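Local coordinates for D-3-phosphoglycerate dehydrogenase-related protein (Vibrio cholerae, PDB 4S1V), which probably catalyses the NAD-dependent oxidation of 3-phosphoglycerate or a related D-2-hydroxyacid, as a Rossmann-fold member of the D-isomer specific 2-hydroxyacid dehydrogenase family, at residues L7-N12 with V28-D33. Numbering follows the deposited sequence.
Sequences LDDYQN and VTVFND
One side-chain amide nitrogen, Asn32 ND2, grips the Asp9-Asn12 turn at two points, giving one hydrogen bond to Asp9 O (2.8 Å) and another to Asn12 OD1 (2.7 Å). Both are bent, and the second meets its acceptor from above the carbonyl plane, 47° out of it; the two amide planes stand 63° apart. The Asn32 side chain reaches the turn with CG anti to its own carbonyl carbon (chi1 -54°). Asp9 O also takes Asn12 N, the bond of the type I turn, on the opposite face of its plane from Asn32 ND2. Asp9 N donates to Phe31 O at 3.0 Å, a backbone bond beside the side-chain ones. At the backbone of Asn32, the CA-H of Tyr10 points almost straight at Asn32 O (CA to O 3.2 Å), and the edge of the Tyr10 ring approaches the same oxygen; this ring also meets Trp133 of the second subunit edge-to-face. One water bridges Asp8 N and Asp33 O. Val30 CG1 rests against Asp9 CB and OD2; the apolar pair is Leu7 CD2 and Phe31 CD2, 4.3 Å apart. Asp9 OD2 accepts a hydrogen bond from Val14 N, just beyond the turn. The contact joins the loop after strand 3-6 to the end of the adjacent parallel strand 27-30, outermost in its sheet, and the residues just past it; Leu7 and Phe31 pack on helix 38-45.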
ATOM      1  N   LEU C   7       8.089 -24.713  29.435  1.00 29.12           N
ATOM      2  CA  LEU C   7       7.391 -23.443  29.218  1.00 29.05           C
ATOM      3  C   LEU C   7       7.641 -22.816  27.835  1.00 27.53           C
ATOM      4  O   LEU C   7       8.660 -23.076  27.190  1.00 27.06           O
ATOM      5  CB  LEU C   7       7.741 -22.437  30.324  1.00 29.83           C
ATOM      6  CG  LEU C   7       7.335 -22.720  31.774  1.00 31.79           C
ATOM      7  CD1 LEU C   7       7.853 -21.616  32.691  1.00 30.39           C
ATOM      8  CD2 LEU C   7       5.819 -22.853  31.909  1.00 32.48           C
ATOM      9  N   ASP C   8       6.672 -22.026  27.380  1.00 26.82           N
ATOM     10  CA  ASP C   8       6.846 -21.095  26.252  1.00 27.37           C
ATOM     11  C   ASP C   8       7.213 -21.680  24.873  1.00 26.19           C
ATOM     12  O   ASP C   8       7.881 -21.010  24.085  1.00 27.06           O
ATOM     13  CB  ASP C   8       7.839 -19.988  26.635  1.00 27.21           C
ATOM     14  CG  ASP C   8       7.458 -19.274  27.921  1.00 28.58           C
ATOM     15  OD1 ASP C   8       6.330 -18.747  28.014  1.00 31.21           O
ATOM     16  OD2 ASP C   8       8.294 -19.229  28.840  1.00 27.95           O
ATOM     17  N   ASP C   9       6.768 -22.900  24.569  1.00 25.65           N
ATOM     18  CA  ASP C   9       6.995 -23.484  23.238  1.00 25.87           C
ATOM     19  C   ASP C   9       5.878 -23.065  22.278  1.00 25.50           C
ATOM     20  O   ASP C   9       4.966 -23.848  21.993  1.00 26.40           O
ATOM     21  CB  ASP C   9       7.128 -25.014  23.328  1.00 25.97           C
ATOM     22  CG  ASP C   9       7.355 -25.689  21.968  1.00 26.26           C
ATOM     23  OD1 ASP C   9       7.694 -25.015  20.974  1.00 26.14           O
ATOM     24  OD2 ASP C   9       7.188 -26.920  21.891  1.00 26.71           O
ATOM     25  N   TYR C  10       5.970 -21.835  21.765  1.00 24.04           N
ATOM     26  CA  TYR C  10       4.858 -21.212  21.021  1.00 24.55           C
ATOM     27  C   TYR C  10       4.354 -21.969  19.778  1.00 24.17           C
ATOM     28  O   TYR C  10       3.172 -21.887  19.429  1.00 24.97           O
ATOM     29  CB  TYR C  10       5.189 -19.760  20.649  1.00 23.76           C
ATOM     30  CG  TYR C  10       5.800 -18.952  21.767  1.00 23.00           C
ATOM     31  CD1 TYR C  10       5.136 -18.788  22.980  1.00 23.15           C
ATOM     32  CD2 TYR C  10       7.040 -18.334  21.602  1.00 23.10           C
ATOM     33  CE1 TYR C  10       5.694 -18.046  24.011  1.00 23.44           C
ATOM     34  CE2 TYR C  10       7.607 -17.583  22.621  1.00 23.50           C
ATOM     35  CZ  TYR C  10       6.931 -17.445  23.826  1.00 24.11           C
ATOM     36  OH  TYR C  10       7.492 -16.711  24.841  1.00 24.27           O
ATOM     37  N   GLN C  11       5.240 -22.699  19.118  1.00 23.39           N
ATOM     38  CA  GLN C  11       4.866 -23.449  17.926  1.00 23.55           C
ATOM     39  C   GLN C  11       4.620 -24.926  18.228  1.00 24.42           C
ATOM     40  O   GLN C  11       4.240 -25.692  17.332  1.00 25.03           O
ATOM     41  CB  GLN C  11       5.921 -23.293  16.828  1.00 22.11           C
ATOM     42  CG  GLN C  11       5.973 -21.902  16.217  1.00 22.04           C
ATOM     43  CD  GLN C  11       7.116 -21.729  15.236  1.00 22.07           C
ATOM     44  OE1 GLN C  11       7.003 -22.088  14.062  1.00 22.63           O
ATOM     45  NE2 GLN C  11       8.215 -21.156  15.705  1.00 20.99           N
ATOM     46  N   ASN C  12       4.845 -25.317  19.484  1.00 24.96           N
ATOM     47  CA  ASN C  12       4.614 -26.692  19.942  1.00 25.61           C
ATOM     48  C   ASN C  12       5.445 -27.698  19.154  1.00 25.48           C
ATOM     49  O   ASN C  12       4.935 -28.718  18.686  1.00 25.76           O
ATOM     50  CB  ASN C  12       3.123 -27.048  19.882  1.00 26.25           C
ATOM     51  CG  ASN C  12       2.751 -28.171  20.836  1.00 28.47           C
ATOM     52  OD1 ASN C  12       3.349 -28.329  21.903  1.00 28.65           O
ATOM     53  ND2 ASN C  12       1.736 -28.935  20.469  1.00 28.32           N
ATOM     54  N   VAL C  28       5.618 -35.583  31.149  1.00 39.47           N
ATOM     55  CA  VAL C  28       5.967 -34.289  30.547  1.00 37.23           C
ATOM     56  C   VAL C  28       4.750 -33.526  29.996  1.00 36.69           C
ATOM     57  O   VAL C  28       3.973 -34.066  29.206  1.00 36.62           O
ATOM     58  CB  VAL C  28       7.008 -34.459  29.411  1.00 36.81           C
ATOM     59  CG1 VAL C  28       7.551 -33.107  28.964  1.00 36.14           C
ATOM     60  CG2 VAL C  28       8.152 -35.363  29.843  1.00 37.05           C
ATOM     61  N   THR C  29       4.602 -32.270  30.413  1.00 35.89           N
ATOM     62  CA  THR C  29       3.646 -31.344  29.793  1.00 35.95           C
ATOM     63  C   THR C  29       4.395 -30.179  29.151  1.00 35.52           C
ATOM     64  O   THR C  29       5.230 -29.532  29.796  1.00 35.47           O
ATOM     65  CB  THR C  29       2.636 -30.774  30.810  1.00 36.21           C
ATOM     66  OG1 THR C  29       2.011 -31.850  31.520  1.00 36.62           O
ATOM     67  CG2 THR C  29       1.566 -29.937  30.100  1.00 35.51           C
ATOM     68  N   VAL C  30       4.088 -29.925  27.881  1.00 34.07           N
ATOM     69  CA  VAL C  30       4.658 -28.809  27.136  1.00 34.02           C
ATOM     70  C   VAL C  30       3.613 -27.713  26.954  1.00 34.09           C
ATOM     71  O   VAL C  30       2.580 -27.925  26.311  1.00 32.92           O
ATOM     72  CB  VAL C  30       5.171 -29.251  25.746  1.00 33.63           C
ATOM     73  CG1 VAL C  30       5.894 -28.098  25.066  1.00 33.61           C
ATOM     74  CG2 VAL C  30       6.095 -30.459  25.865  1.00 33.01           C
ATOM     75  N   PHE C  31       3.888 -26.541  27.517  1.00 33.71           N
ATOM     76  CA  PHE C  31       2.997 -25.399  27.349  1.00 33.45           C
ATOM     77  C   PHE C  31       3.392 -24.561  26.138  1.00 33.90           C
ATOM     78  O   PHE C  31       4.563 -24.526  25.755  1.00 33.55           O
ATOM     79  CB  PHE C  31       2.918 -24.578  28.635  1.00 33.78           C
ATOM     80  CG  PHE C  31       2.265 -25.318  29.766  1.00 35.64           C
ATOM     81  CD1 PHE C  31       0.879 -25.484  29.795  1.00 35.37           C
ATOM     82  CD2 PHE C  31       3.030 -25.876  30.787  1.00 35.31           C
ATOM     83  CE1 PHE C  31       0.271 -26.181  30.827  1.00 36.10           C
ATOM     84  CE2 PHE C  31       2.425 -26.572  31.823  1.00 35.93           C
ATOM     85  CZ  PHE C  31       1.046 -26.727  31.841  1.00 36.17           C
ATOM     86  N   ASN C  32       2.404 -23.910  25.527  1.00 33.83           N
ATOM     87  CA  ASN C  32       2.579 -23.278  24.216  1.00 34.79           C
ATOM     88  C   ASN C  32       2.180 -21.810  24.186  1.00 34.82           C
ATOM     89  O   ASN C  32       2.499 -21.086  23.240  1.00 35.46           O
ATOM     90  CB  ASN C  32       1.783 -24.038  23.146  1.00 34.94           C
ATOM     91  CG  ASN C  32       2.103 -25.522  23.107  1.00 35.78           C
ATOM     92  OD1 ASN C  32       1.197 -26.356  23.077  1.00 35.40           O
ATOM     93  ND2 ASN C  32       3.391 -25.862  23.101  1.00 35.46           N
ATOM     94  N   ASP C  33       1.463 -21.377  25.212  1.00 36.73           N
ATOM     95  CA  ASP C  33       1.018 -19.999  25.283  1.00 37.57           C
ATOM     96  C   ASP C  33       2.031 -19.161  26.046  1.00 37.48           C
ATOM     97  O   ASP C  33       2.903 -19.692  26.731  1.00 38.60           O
ATOM     98  CB  ASP C  33      -0.396 -19.894  25.888  1.00 39.24           C
ATOM     99  CG  ASP C  33      -0.526 -20.579  27.249  1.00 41.41           C
ATOM    100  OD1 ASP C  33       0.477 -21.102  27.785  1.00 42.39           O
ATOM    101  OD2 ASP C  33      -1.657 -20.597  27.783  1.00 42.58           O
TER
HETATM  102  O   HOH W   1       4.175 -21.459  28.568  1.00 26.42           O